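Local coordinates for protein heroin esterase (Rhodococcus sp., PDB 1LZL) that probably hydrolyses acetyl ester bonds, heroin among its substrates, as an esterase of the alpha/beta hydrolase fold, at residues Val21-Leu26 with Ile215-Tyr220; Asn28-Tyr33 with Phe90-Ala95; Asp47-Arg52 with Arg68-Asp73; Gly157-Gly162 with Phe185-Glu190; Thr252-Met257 with Val280-Phe285. All coordinates share one frame; numbering follows the deposited sequence.

Contact 1 (Val21-Leu26 with Ile215-Tyr220)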
# COMPACT_ATOMS: atom_id res chain seq x y z
N VAL A 21 14.29 0.37 -11.82
CA VAL A 21 12.99 0.99 -12.12
C VAL A 21 13.18 2.49 -11.95
O VAL A 21 13.05 3.04 -10.88
CB VAL A 21 11.91 0.45 -11.18
CG1 VAL A 21 10.58 1.12 -11.47
CG2 VAL A 21 11.84 -1.05 -11.37
N ASP A 22 13.55 3.10 -13.06
CA ASP A 22 13.92 4.51 -12.99
C ASP A 22 12.74 5.40 -13.38
O ASP A 22 12.32 5.37 -14.55
CB ASP A 22 15.15 4.72 -13.88
CG ASP A 22 15.17 6.05 -14.61
OD1 ASP A 22 14.84 7.10 -14.01
OD2 ASP A 22 15.54 6.02 -15.82
N PHE A 23 12.25 6.19 -12.42
CA PHE A 23 11.12 7.06 -12.65
C PHE A 23 11.38 8.13 -13.67
O PHE A 23 10.47 8.78 -14.15
CB PHE A 23 10.70 7.74 -11.29
CG PHE A 23 9.58 6.89 -10.71
CD1 PHE A 23 9.65 5.51 -10.82
CD2 PHE A 23 8.45 7.44 -10.10
CE1 PHE A 23 8.65 4.69 -10.35
CE2 PHE A 23 7.44 6.62 -9.63
CZ PHE A 23 7.53 5.26 -9.77
N ALA A 24 12.63 8.37 -14.03
CA ALA A 24 12.88 9.49 -14.93
C ALA A 24 12.32 9.17 -16.31
O ALA A 24 11.93 10.06 -17.08
CB ALA A 24 14.36 9.81 -14.92
N ASP A 25 12.28 7.89 -16.65
CA ASP A 25 11.77 7.44 -17.94
C ASP A 25 10.54 6.60 -17.58
O ASP A 25 10.63 5.38 -17.41
CB ASP A 25 12.72 6.60 -18.78
CG ASP A 25 12.13 6.15 -20.09
OD1 ASP A 25 11.01 6.55 -20.43
OD2 ASP A 25 12.82 5.42 -20.85
N LEU A 26 9.42 7.30 -17.46
CA LEU A 26 8.23 6.59 -17.00
C LEU A 26 7.77 5.50 -17.94
O LEU A 26 7.42 4.43 -17.42
CB LEU A 26 7.14 7.62 -16.77
CG LEU A 26 6.09 7.24 -15.76
CD1 LEU A 26 6.68 6.64 -14.48
CD2 LEU A 26 5.23 8.47 -15.45
N ILE A 215 11.82 11.83 -5.25
CA ILE A 215 11.52 13.17 -5.74
C ILE A 215 10.55 13.12 -6.91
O ILE A 215 9.58 13.86 -6.98
CB ILE A 215 12.83 13.88 -6.15
CG1 ILE A 215 13.72 14.16 -4.93
CG2 ILE A 215 12.54 15.12 -6.99
CD1 ILE A 215 15.19 14.47 -5.28
N LEU A 216 10.84 12.25 -7.86
CA LEU A 216 10.05 12.12 -9.09
C LEU A 216 8.66 11.61 -8.73
O LEU A 216 7.64 12.08 -9.32
CB LEU A 216 10.70 11.18 -10.10
CG LEU A 216 11.82 11.80 -10.98
CD1 LEU A 216 12.45 12.98 -10.27
CD2 LEU A 216 12.76 10.71 -11.39
N SER A 217 8.55 10.72 -7.78
CA SER A 217 7.23 10.12 -7.43
C SER A 217 6.31 11.18 -6.88
O SER A 217 5.16 11.31 -7.31
CB SER A 217 7.49 9.03 -6.40
OG SER A 217 6.32 8.53 -5.75
N TRP A 218 6.79 11.99 -5.94
CA TRP A 218 5.88 13.02 -5.41
C TRP A 218 5.57 14.10 -6.43
O TRP A 218 4.48 14.66 -6.44
CB TRP A 218 6.48 13.62 -4.14
CG TRP A 218 6.35 12.66 -2.97
CD1 TRP A 218 7.34 11.85 -2.42
CD2 TRP A 218 5.15 12.42 -2.23
NE1 TRP A 218 6.82 11.11 -1.36
CE2 TRP A 218 5.48 11.46 -1.24
CE3 TRP A 218 3.84 12.90 -2.30
CZ2 TRP A 218 4.54 10.98 -0.33
CZ3 TRP A 218 2.89 12.44 -1.38
CH2 TRP A 218 3.25 11.48 -0.40
N LYS A 219 6.54 14.42 -7.29
CA LYS A 219 6.28 15.41 -8.35
C LYS A 219 5.21 14.90 -9.31
O LYS A 219 4.29 15.64 -9.66
CB LYS A 219 7.59 15.75 -9.06
CG LYS A 219 7.48 16.80 -10.16
CD LYS A 219 6.78 18.02 -9.56
CE LYS A 219 6.69 19.23 -10.46
NZ LYS A 219 6.24 20.40 -9.67
N TYR A 220 5.29 13.65 -9.76
CA TYR A 220 4.24 13.09 -10.62
C TYR A 220 2.88 13.15 -9.93
O TYR A 220 1.89 13.50 -10.58
CB TYR A 220 4.55 11.63 -10.96
CG TYR A 220 5.74 11.45 -11.86
CD1 TYR A 220 6.04 12.39 -12.84
CD2 TYR A 220 6.52 10.33 -11.74
CE1 TYR A 220 7.16 12.15 -13.65
CE2 TYR A 220 7.64 10.08 -12.54
CZ TYR A 220 7.93 11.01 -13.49
OH TYR A 220 9.03 10.80 -14.29

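Contact 2 (Asn28-Tyr33 with Phe90-Ala95)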
# COMPACT_ATOMS: atom_id res chain seq x y z
N ASN A 28 9.41 3.47 -19.75
CA ASN A 28 10.25 2.29 -19.56
C ASN A 28 10.11 1.71 -18.16
O ASN A 28 10.12 0.49 -17.99
CB ASN A 28 11.70 2.64 -19.87
CG ASN A 28 12.49 1.33 -19.87
OD1 ASN A 28 12.37 0.51 -20.79
ND2 ASN A 28 13.27 1.22 -18.81
N ALA A 29 9.97 2.58 -17.16
CA ALA A 29 9.70 2.16 -15.79
C ALA A 29 8.45 1.29 -15.72
O ALA A 29 8.43 0.24 -15.07
CB ALA A 29 9.55 3.35 -14.86
N ARG A 30 7.41 1.78 -16.38
CA ARG A 30 6.15 1.04 -16.44
C ARG A 30 6.40 -0.31 -17.10
O ARG A 30 5.82 -1.33 -16.72
CB ARG A 30 5.10 1.88 -17.18
CG ARG A 30 4.45 2.94 -16.28
CD ARG A 30 3.57 3.95 -17.01
NE ARG A 30 2.99 4.88 -16.05
CZ ARG A 30 2.20 5.89 -16.35
NH1 ARG A 30 1.89 6.18 -17.62
NH2 ARG A 30 1.74 6.64 -15.36
N ALA A 31 7.26 -0.39 -18.11
CA ALA A 31 7.41 -1.67 -18.85
C ALA A 31 8.24 -2.64 -18.06
O ALA A 31 7.87 -3.80 -17.85
CB ALA A 31 8.00 -1.34 -20.20
N THR A 32 9.40 -2.20 -17.54
CA THR A 32 10.15 -3.20 -16.75
C THR A 32 9.36 -3.57 -15.49
O THR A 32 9.40 -4.72 -15.02
CB THR A 32 11.60 -2.77 -16.48
OG1 THR A 32 11.89 -2.60 -15.07
CG2 THR A 32 11.94 -1.43 -17.10
N TYR A 33 8.56 -2.67 -14.88
CA TYR A 33 7.84 -3.15 -13.69
C TYR A 33 6.77 -4.17 -14.05
O TYR A 33 6.57 -5.22 -13.45
CB TYR A 33 7.16 -2.00 -12.94
CG TYR A 33 6.52 -2.38 -11.62
CD1 TYR A 33 7.33 -2.78 -10.55
CD2 TYR A 33 5.14 -2.31 -11.47
CE1 TYR A 33 6.74 -3.12 -9.34
CE2 TYR A 33 4.55 -2.65 -10.27
CZ TYR A 33 5.36 -3.05 -9.22
OH TYR A 33 4.79 -3.39 -8.02
N PHE A 90 2.97 5.88 -7.03
CA PHE A 90 1.83 6.70 -7.52
C PHE A 90 1.76 6.69 -9.04
O PHE A 90 0.73 7.14 -9.59
CB PHE A 90 1.82 8.15 -7.02
CG PHE A 90 1.86 8.30 -5.51
CD1 PHE A 90 0.81 7.88 -4.70
CD2 PHE A 90 2.96 8.85 -4.86
CE1 PHE A 90 0.87 8.02 -3.32
CE2 PHE A 90 3.03 9.02 -3.48
CZ PHE A 90 1.97 8.59 -2.69
N ALA A 91 2.79 6.23 -9.74
CA ALA A 91 2.83 6.40 -11.21
C ALA A 91 2.94 5.13 -12.00
O ALA A 91 2.82 5.18 -13.25
CB ALA A 91 3.98 7.37 -11.56
N ILE A 92 3.20 4.00 -11.32
CA ILE A 92 3.30 2.72 -12.04
C ILE A 92 2.50 1.64 -11.32
O ILE A 92 2.09 1.88 -10.16
CB ILE A 92 4.77 2.23 -12.23
CG1 ILE A 92 5.44 1.67 -11.00
CG2 ILE A 92 5.58 3.37 -12.86
CD1 ILE A 92 6.92 1.35 -11.25
N GLY A 93 2.28 0.51 -11.97
CA GLY A 93 1.61 -0.63 -11.31
C GLY A 93 0.14 -0.70 -11.67
O GLY A 93 -0.50 0.26 -12.11
N THR A 94 -0.41 -1.87 -11.48
CA THR A 94 -1.77 -2.24 -11.71
C THR A 94 -2.32 -3.01 -10.52
O THR A 94 -1.57 -3.63 -9.74
CB THR A 94 -1.92 -3.13 -12.97
OG1 THR A 94 -1.27 -4.40 -12.72
CG2 THR A 94 -1.20 -2.50 -14.14
N ALA A 95 -3.62 -2.98 -10.36
CA ALA A 95 -4.20 -3.82 -9.32
C ALA A 95 -3.81 -5.28 -9.52
O ALA A 95 -3.54 -5.92 -8.50
CB ALA A 95 -5.72 -3.69 -9.27

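Contact 3 (Asp47-Arg52 with Arg68-Asp73)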
# COMPACT_ATOMS: atom_id res chain seq x y z
N ASP A 47 -6.51 -21.48 -6.71
CA ASP A 47 -7.21 -22.55 -6.01
C ASP A 47 -7.84 -22.03 -4.72
O ASP A 47 -7.19 -21.32 -3.97
CB ASP A 47 -6.28 -23.72 -5.67
CG ASP A 47 -7.08 -24.98 -5.35
OD1 ASP A 47 -7.95 -25.39 -6.15
OD2 ASP A 47 -6.82 -25.54 -4.26
N GLY A 48 -9.09 -22.41 -4.49
CA GLY A 48 -9.88 -22.10 -3.36
C GLY A 48 -10.41 -20.68 -3.34
O GLY A 48 -10.98 -20.29 -2.33
N VAL A 49 -10.24 -19.87 -4.36
CA VAL A 49 -10.80 -18.52 -4.33
C VAL A 49 -11.40 -18.19 -5.70
O VAL A 49 -11.14 -18.93 -6.66
CB VAL A 49 -9.78 -17.41 -3.97
CG1 VAL A 49 -9.06 -17.72 -2.68
CG2 VAL A 49 -8.78 -17.20 -5.11
N SER A 50 -12.22 -17.14 -5.76
CA SER A 50 -12.70 -16.66 -7.06
C SER A 50 -12.54 -15.13 -7.13
O SER A 50 -12.52 -14.49 -6.08
CB SER A 50 -14.11 -17.09 -7.37
OG SER A 50 -15.09 -16.43 -6.62
N LEU A 51 -12.39 -14.61 -8.33
CA LEU A 51 -12.16 -13.18 -8.58
C LEU A 51 -13.24 -12.69 -9.50
O LEU A 51 -13.51 -13.30 -10.56
CB LEU A 51 -10.74 -12.97 -9.14
CG LEU A 51 -10.18 -11.54 -9.22
CD1 LEU A 51 -8.68 -11.51 -9.31
CD2 LEU A 51 -10.73 -10.77 -10.41
N ARG A 52 -13.87 -11.57 -9.15
CA ARG A 52 -14.78 -10.98 -10.13
C ARG A 52 -14.55 -9.46 -10.05
O ARG A 52 -14.01 -8.99 -9.07
CB ARG A 52 -16.24 -11.32 -9.94
CG ARG A 52 -16.92 -10.67 -8.75
CD ARG A 52 -18.40 -11.09 -8.66
NE ARG A 52 -18.86 -10.95 -7.28
CZ ARG A 52 -19.76 -10.08 -6.85
NH1 ARG A 52 -20.34 -9.24 -7.72
NH2 ARG A 52 -20.11 -10.03 -5.56
N ARG A 68 -10.83 -5.49 -8.21
CA ARG A 68 -10.64 -6.94 -8.34
C ARG A 68 -11.03 -7.54 -7.00
O ARG A 68 -10.31 -7.41 -6.00
CB ARG A 68 -9.21 -7.28 -8.70
CG ARG A 68 -8.76 -6.67 -10.01
CD ARG A 68 -7.34 -6.96 -10.39
NE ARG A 68 -6.95 -8.32 -10.74
CZ ARG A 68 -7.22 -8.90 -11.89
NH1 ARG A 68 -7.93 -8.26 -12.82
NH2 ARG A 68 -6.76 -10.12 -12.07
N PHE A 69 -12.18 -8.19 -6.97
CA PHE A 69 -12.83 -8.62 -5.73
C PHE A 69 -12.66 -10.13 -5.60
O PHE A 69 -13.24 -10.94 -6.36
CB PHE A 69 -14.29 -8.19 -5.77
CG PHE A 69 -15.05 -8.47 -4.49
CD1 PHE A 69 -14.62 -7.91 -3.30
CD2 PHE A 69 -16.21 -9.25 -4.46
CE1 PHE A 69 -15.30 -8.09 -2.10
CE2 PHE A 69 -16.89 -9.48 -3.28
CZ PHE A 69 -16.42 -8.92 -2.10
N VAL A 70 -11.82 -10.51 -4.67
CA VAL A 70 -11.37 -11.86 -4.39
C VAL A 70 -12.15 -12.42 -3.21
O VAL A 70 -12.16 -11.82 -2.11
CB VAL A 70 -9.86 -11.93 -4.13
CG1 VAL A 70 -9.38 -13.39 -4.03
CG2 VAL A 70 -9.08 -11.19 -5.23
N THR A 71 -12.81 -13.55 -3.43
CA THR A 71 -13.56 -14.15 -2.31
C THR A 71 -13.17 -15.60 -2.10
O THR A 71 -12.82 -16.35 -3.01
CB THR A 71 -15.07 -14.01 -2.53
OG1 THR A 71 -15.37 -14.53 -3.84
CG2 THR A 71 -15.50 -12.55 -2.55
N PRO A 72 -13.18 -16.07 -0.87
CA PRO A 72 -12.80 -17.47 -0.65
C PRO A 72 -13.97 -18.38 -1.03
O PRO A 72 -15.12 -18.02 -0.80
CB PRO A 72 -12.59 -17.51 0.85
CG PRO A 72 -13.39 -16.40 1.42
CD PRO A 72 -13.52 -15.34 0.39
N ASP A 73 -13.73 -19.54 -1.60
CA ASP A 73 -14.86 -20.42 -1.94
C ASP A 73 -15.45 -21.08 -0.69
O ASP A 73 -14.79 -21.15 0.36
CB ASP A 73 -14.40 -21.49 -2.93
CG ASP A 73 -13.88 -20.89 -4.23
OD1 ASP A 73 -14.19 -19.72 -4.58
OD2 ASP A 73 -13.16 -21.65 -4.93
O HOH W 1 -15.53 -17.70 -3.88

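Contact 4 (Gly157-Gly162 with Phe185-Glu190). Unlike the reference sequence in segment 157-162: Gln159 (reference Glu).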
# COMPACT_ATOMS: atom_id res chain seq x y z
N GLY A 157 -5.65 -1.19 3.49
CA GLY A 157 -4.21 -1.41 3.52
C GLY A 157 -3.57 -1.21 2.18
O GLY A 157 -4.25 -1.16 1.14
N GLY A 158 -2.24 -1.11 2.14
CA GLY A 158 -1.57 -1.05 0.85
C GLY A 158 -0.06 -1.09 1.07
O GLY A 158 0.40 -1.07 2.21
N GLN A 159 0.67 -1.17 -0.05
CA GLN A 159 2.12 -1.23 -0.00
C GLN A 159 2.72 -0.00 -0.68
O GLN A 159 2.21 0.39 -1.75
CB GLN A 159 2.61 -2.51 -0.75
CG GLN A 159 4.11 -2.73 -0.72
CD GLN A 159 4.58 -4.05 -1.29
OE1 GLN A 159 5.56 -4.64 -0.86
NE2 GLN A 159 3.88 -4.55 -2.31
N SER A 160 3.80 0.55 -0.11
CA SER A 160 4.58 1.66 -0.70
C SER A 160 3.65 2.82 -1.03
O SER A 160 2.95 3.26 -0.09
CB SER A 160 5.32 1.14 -1.94
OG SER A 160 6.15 2.16 -2.46
N ALA A 161 3.55 3.34 -2.26
CA ALA A 161 2.57 4.40 -2.52
C ALA A 161 1.16 3.97 -2.14
O ALA A 161 0.36 4.81 -1.72
CB ALA A 161 2.61 4.75 -4.02
N GLY A 162 0.85 2.68 -2.30
CA GLY A 162 -0.47 2.19 -1.89
C GLY A 162 -0.68 2.29 -0.38
O GLY A 162 -1.81 2.45 0.08
N PHE A 185 -3.52 -1.34 7.49
CA PHE A 185 -2.34 -2.16 7.25
C PHE A 185 -1.42 -1.41 6.28
O PHE A 185 -1.81 -1.28 5.08
CB PHE A 185 -2.77 -3.53 6.72
CG PHE A 185 -1.60 -4.45 6.46
CD1 PHE A 185 -0.88 -4.46 5.27
CD2 PHE A 185 -1.21 -5.32 7.46
CE1 PHE A 185 0.21 -5.29 5.11
CE2 PHE A 185 -0.13 -6.17 7.28
CZ PHE A 185 0.60 -6.16 6.12
N LEU A 186 -0.28 -0.99 6.76
CA LEU A 186 0.61 -0.14 5.98
C LEU A 186 1.94 -0.82 5.75
O LEU A 186 2.74 -0.94 6.72
CB LEU A 186 0.80 1.22 6.71
CG LEU A 186 -0.52 1.95 7.04
CD1 LEU A 186 -0.21 3.28 7.72
CD2 LEU A 186 -1.38 2.19 5.78
N GLU A 187 2.22 -1.27 4.54
CA GLU A 187 3.50 -1.96 4.31
C GLU A 187 4.44 -1.03 3.58
O GLU A 187 4.06 -0.55 2.49
CB GLU A 187 3.18 -3.23 3.50
CG GLU A 187 4.32 -4.12 3.11
CD GLU A 187 3.85 -5.46 2.53
OE1 GLU A 187 2.71 -5.58 2.02
OE2 GLU A 187 4.70 -6.41 2.63
N ILE A 188 5.63 -0.83 4.13
CA ILE A 188 6.65 0.08 3.56
C ILE A 188 5.99 1.35 2.98
O ILE A 188 6.20 1.75 1.85
CB ILE A 188 7.57 -0.63 2.57
CG1 ILE A 188 6.90 -1.28 1.33
CG2 ILE A 188 8.38 -1.67 3.32
CD1 ILE A 188 7.85 -1.98 0.35
N PRO A 189 5.14 2.04 3.78
CA PRO A 189 4.35 3.11 3.18
C PRO A 189 5.13 4.34 2.75
O PRO A 189 6.12 4.70 3.42
CB PRO A 189 3.39 3.50 4.34
CG PRO A 189 4.15 3.14 5.59
CD PRO A 189 4.86 1.84 5.22
N GLU A 190 4.67 5.05 1.72
CA GLU A 190 5.19 6.31 1.19
C GLU A 190 4.27 7.41 1.69
O GLU A 190 3.14 7.56 1.19
CB GLU A 190 5.24 6.23 -0.33
CG GLU A 190 5.79 7.49 -1.00
CD GLU A 190 5.87 7.36 -2.50
OE1 GLU A 190 5.44 6.35 -3.08
OE2 GLU A 190 6.39 8.34 -3.10
O HOH W 2 7.26 -5.07 2.06
O HOH W 3 4.94 -7.81 0.27

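Contact 5 (Thr252-Met257 with Val280-Phe285)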
# COMPACT_ATOMS: atom_id res chain seq x y z
N THR A 252 -3.45 -0.34 13.86
CA THR A 252 -2.63 -0.29 12.66
C THR A 252 -1.46 -1.25 12.73
O THR A 252 -0.88 -1.42 13.81
CB THR A 252 -2.09 1.14 12.53
OG1 THR A 252 -3.22 2.01 12.32
CG2 THR A 252 -1.12 1.35 11.35
N TYR A 253 -1.07 -1.82 11.61
CA TYR A 253 0.15 -2.57 11.44
C TYR A 253 1.00 -1.72 10.49
O TYR A 253 0.47 -1.32 9.44
CB TYR A 253 -0.09 -3.96 10.85
CG TYR A 253 1.21 -4.72 10.58
CD1 TYR A 253 1.88 -4.63 9.37
CD2 TYR A 253 1.77 -5.51 11.59
CE1 TYR A 253 3.06 -5.30 9.14
CE2 TYR A 253 2.96 -6.23 11.39
CZ TYR A 253 3.58 -6.10 10.16
OH TYR A 253 4.76 -6.76 9.87
N LEU A 254 2.27 -1.49 10.79
CA LEU A 254 3.15 -0.74 9.86
C LEU A 254 4.49 -1.43 9.80
O LEU A 254 5.11 -1.65 10.86
CB LEU A 254 3.29 0.72 10.33
CG LEU A 254 3.80 1.70 9.28
CD1 LEU A 254 3.36 3.12 9.58
CD2 LEU A 254 5.34 1.67 9.19
N SER A 255 4.96 -1.82 8.63
CA SER A 255 6.28 -2.41 8.48
C SER A 255 7.18 -1.50 7.65
O SER A 255 6.77 -0.79 6.73
CB SER A 255 6.21 -3.81 7.83
OG SER A 255 5.61 -3.67 6.53
N THR A 256 8.48 -1.51 7.98
CA THR A 256 9.52 -0.79 7.25
C THR A 256 10.69 -1.74 7.04
O THR A 256 10.86 -2.80 7.65
CB THR A 256 9.96 0.47 8.03
OG1 THR A 256 10.46 0.06 9.32
CG2 THR A 256 8.81 1.44 8.25
N MET A 257 11.56 -1.36 6.09
CA MET A 257 12.74 -2.12 5.71
C MET A 257 13.99 -1.29 5.99
O MET A 257 13.96 -0.08 5.92
CB MET A 257 12.67 -2.51 4.24
CG MET A 257 11.40 -3.25 3.87
SD MET A 257 11.27 -4.90 4.59
CE MET A 257 9.60 -4.95 5.17
N VAL A 280 -0.84 0.12 17.80
CA VAL A 280 0.01 -0.08 16.61
C VAL A 280 0.97 -1.25 16.82
O VAL A 280 1.54 -1.40 17.90
CB VAL A 280 0.82 1.18 16.29
CG1 VAL A 280 1.64 1.02 14.99
CG2 VAL A 280 -0.08 2.40 16.16
N GLU A 281 1.17 -2.04 15.78
CA GLU A 281 2.30 -2.96 15.65
C GLU A 281 3.23 -2.32 14.62
O GLU A 281 2.81 -2.06 13.50
CB GLU A 281 1.87 -4.34 15.14
CG GLU A 281 3.05 -5.29 15.03
CD GLU A 281 2.68 -6.75 14.94
OE1 GLU A 281 1.46 -7.09 14.82
OE2 GLU A 281 3.58 -7.57 14.99
N LEU A 282 4.45 -2.06 15.06
CA LEU A 282 5.48 -1.49 14.21
C LEU A 282 6.61 -2.51 14.05
O LEU A 282 7.06 -3.05 15.07
CB LEU A 282 6.06 -0.19 14.80
CG LEU A 282 7.36 0.32 14.13
CD1 LEU A 282 7.14 0.69 12.66
CD2 LEU A 282 7.85 1.52 14.94
N HIS A 283 7.02 -2.85 12.84
CA HIS A 283 8.13 -3.78 12.67
C HIS A 283 9.05 -3.29 11.56
O HIS A 283 8.62 -3.24 10.39
CB HIS A 283 7.55 -5.15 12.35
CG HIS A 283 8.52 -6.26 12.62
ND1 HIS A 283 8.11 -7.58 12.64
CD2 HIS A 283 9.84 -6.25 12.89
CE1 HIS A 283 9.16 -8.33 12.91
NE2 HIS A 283 10.24 -7.57 13.07
N SER A 284 10.27 -2.90 11.96
CA SER A 284 11.32 -2.60 10.97
C SER A 284 12.19 -3.84 10.87
O SER A 284 12.79 -4.31 11.86
CB SER A 284 12.12 -1.40 11.40
OG SER A 284 12.86 -0.78 10.33
N PHE A 285 12.26 -4.42 9.67
CA PHE A 285 12.90 -5.73 9.49
C PHE A 285 14.38 -5.50 9.18
O PHE A 285 14.72 -4.51 8.47
CB PHE A 285 12.23 -6.47 8.32
CG PHE A 285 10.90 -7.09 8.69
CD1 PHE A 285 9.74 -6.32 8.60
CD2 PHE A 285 10.80 -8.41 9.15
CE1 PHE A 285 8.50 -6.82 8.98
CE2 PHE A 285 9.56 -8.93 9.53
CZ PHE A 285 8.44 -8.13 9.44

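Contact 1 (Val21-Leu26 with Ile215-Tyr220)
Just ahead of helix 26-41 the chain makes a type I beta turn from Asp22 to Asp25, and in this alpha/beta hydrolase the turn lies against helix 211-222. Tyr220 carries the meeting. Its CG is anti to the carbonyl carbon (chi1 -69°), which points the phenol off the helix at the turn. There Tyr220 OH donates a very short hydrogen bond of 2.5 Å to Phe23 O; the oxygen lies in the plane of the phenol, while the hydroxyl stands above the carbonyl plane. Over one face of the phenol sits Leu26, whose CD2 makes a CH-pi contact 4.2 Å from the Tyr220 ring centroid; Leu216 O lies over the opposite face, toward the rim. The Phe23 ring crosses Tyr220 obliquely, the planes 35° apart, with Phe23 CD2 3.7 Å from Tyr220 CE2. An alanine in place of Tyr220 would remove the phenol and the donor to Phe23 O, and would probably loosen the seating of Phe23 and Leu26. Beyond the two segments, Trp209 meets Phe23 edge-to-face, and Asn213 holds Phe23 N through its OD1. A turn of helix earlier than Tyr220, Leu216 CD2 packs 3.6 Å from Phe23 CB and 3.5 Å from Ala24 N.

Contact 2 (Asn28-Tyr33 with Phe90-Ala95)
Two hydrogen bonds from one side chain make up the polar part. Arg30 approaches Ala91 O side-on, its chain extended from CG to NE, and grips that single oxygen with NE and NH2, each 2.8 Å from Ala91 O. The oxygen lies in the guanidinium plane. NE comes in nearly along the C=O axis and NH2 along a lone pair, so the pair of bonds fixes the rotation of the group. The remaining nitrogen, NH1, forms a salt bridge with Glu123. The loop being held, 90-95, comes directly after the HGGG sequence that in hormone-sensitive-lipase-like esterases of this fold usually lines the oxyanion hole, and it leads on toward helix 99-109. Apolar packing centres on Ile92. Its CG2 lies 3.6 Å from Arg30 CG, where the two side chains cross obliquely, while the other branch is swung between the backbone N and the carbonyl carbon (chi1 75°) and puts Ile92 CD1 3.8 Å from Tyr33 CB. Backbone-to-ring contact comes last: Gly93 CA sits at the edge of the Tyr33 ring, 3.7 Å from Tyr33 CE2. A beta carbon on Gly93 would press into that edge, and at phi 100° it would also collide with the carbonyl oxygen of Ile92.

Contact 3 (Asp47-Arg52 with Arg68-Asp73)
Strands 49-56 and 65-72 form an antiparallel beta hairpin at one end of the sheet, 49-56 being its outermost strand on this side, and the short segments run at 157° to one another. Backbone bonds come first. Ser50 with Thr71 and Arg52 with Phe69 are hydrogen-bonded pairs, Thr71 N reaching Ser50 O at 2.8 Å nearly along the C=O axis; beyond them Asp73 N gives an almost straight bond to Gly48 O. Side chains then divide between the faces. On the face of Val49, Leu51 and Val70, Val70 sits between its two neighbours: Val70 CG1 is 4.0 Å from Val49 CG2, and Val70 CG2 is 4.1 Å from Leu51 CD1. Leu51 also covers one face of the Arg68 guanidinium, with CD1 3.6 Å from Arg68 NH2. On the other face Arg52 runs beside Phe69, guanidinium and ring planes 84° apart, NH2 coming within 4.0 Å of Phe69 CE2. Further out, a bend at chi3 (68°) brings the Arg68 guanidinium round, and a salt bridge to Asp99 on helix 99-109 holds it. The same helix packs on Val49 and Val70 through Ala106. On the face of Ser50 and Thr71, one water joins three residues: it hydrogen-bonds Ser50 OG and Thr71 OG1 and donates to Asp73 OD1 at 2.5 Å.

Contact 4 (Gly157-Gly162 with Phe185-Glu190)
Glu187 OE2 is gripped by two waters, both donating to it, one at 2.9 Å and the other at 2.8 Å from the oxygen. Each water also gives a weak bond to Gln159 OE1. The two extended side chains run side by side, amide and carboxylate planes 23° apart and stacked, with Gln159 OE1 3.9 Å from Glu187 CD. An alanine in place of Glu187 would remove the carboxylate and its acceptor for both waters, and is likely to leave Gln159 less firmly oriented. The strands that carry them, 153-159 and 183-187, lie parallel, the outer members of a beta-alpha-beta unit: Glu187 N binds Gly158 O at 3.0 Å, and Ser160 N binds Glu187 O at 2.8 Å. Gly158, Ser160 and Gly162 fit the GxSxG nucleophile elbow of alpha/beta hydrolases. Ser160 takes the strained backbone (phi 54°), and a beta carbon on Gly158 would strike Gly162 O. Past the turn, Glu190 N reaches Ser160 O from above the carbonyl plane. The Glu190 carboxylate extends along the turn, OE1 3.4 Å from Ala161 CB, its OE2 bound to Ser217 OG. Ser160, touching His290 and standing at the N-cap of helix 161-176, is probably the nucleophile, and the helix end would probably help to stabilise negative charge developing there.

Contact 5 (Thr252-Met257 with Val280-Phe285)
Phe285 marks the crowded side. Its ring, set by chi1 -78°, has three groups along its edge: Tyr253 OH, 3.8 Å from Phe285 CE1; Ser255 CB; and Thr256 O. Met257 is bent at chi2 and chi3; its SD stands obliquely 5.5 Å from the centroid of the Phe285 ring, a Met-aromatic contact, and its methyl CE packs 3.7 Å from Phe285 CD1. His283 CG lies over one face of that ring, toward the rim. Tyr253 crosses Phe285 at about a right angle and has the Glu281 carboxylate at its own edge, Tyr253 CE2 3.6 Å from Glu281 CD, the two planes 75° apart. Helix 299-315 packs over this face, where Glu307 OE2 is hydrogen-bonded to both Tyr253 OH and His283 ND1 and so ties the two strands together. Strands 252-257 and 280-285 are the parallel pair of a beta-alpha-beta unit crossing through helix 263-275, the second of them being the outermost strand at this end of the sheet. Five backbone bonds join them, Leu254 N to Glu281 O being the shortest at 2.8 Å. The other face is looser. Leu282, partly exposed, lies alongside Leu254, its CD1 4.0 Å from Leu254 CD2, and Ala270 of the crossover helix packs on it. Next along, Thr256 OG1 and Ser284 OG, on partly exposed Ser284, are joined by a hydrogen bond of 2.7 Å in which either may be the donor.

Contacts 3, 4 and 5 belong to one mixed sheet: contact 3 holds one outer strand, contact 5 the other, and contact 4 lies near the middle, about 3 Å from the chain centre. Contacts 4 and 5 have centres about 10 Å apart, with strands 183-187 and 252-257 as neighbours; contacts 3 and 5 are about 28 Å apart. Contacts 1 and 2, centres about 11 Å apart, touch each other beyond the sheet and reach contact 4 through Ser217 and Phe90. Along the chain, contacts 2, 3 and 4 all fall between the two segments of contact 1, and contact 5 follows. Loop 90-95 and helix 211-222 border the probable nucleophile elbow, with helix 26-41 against the loop.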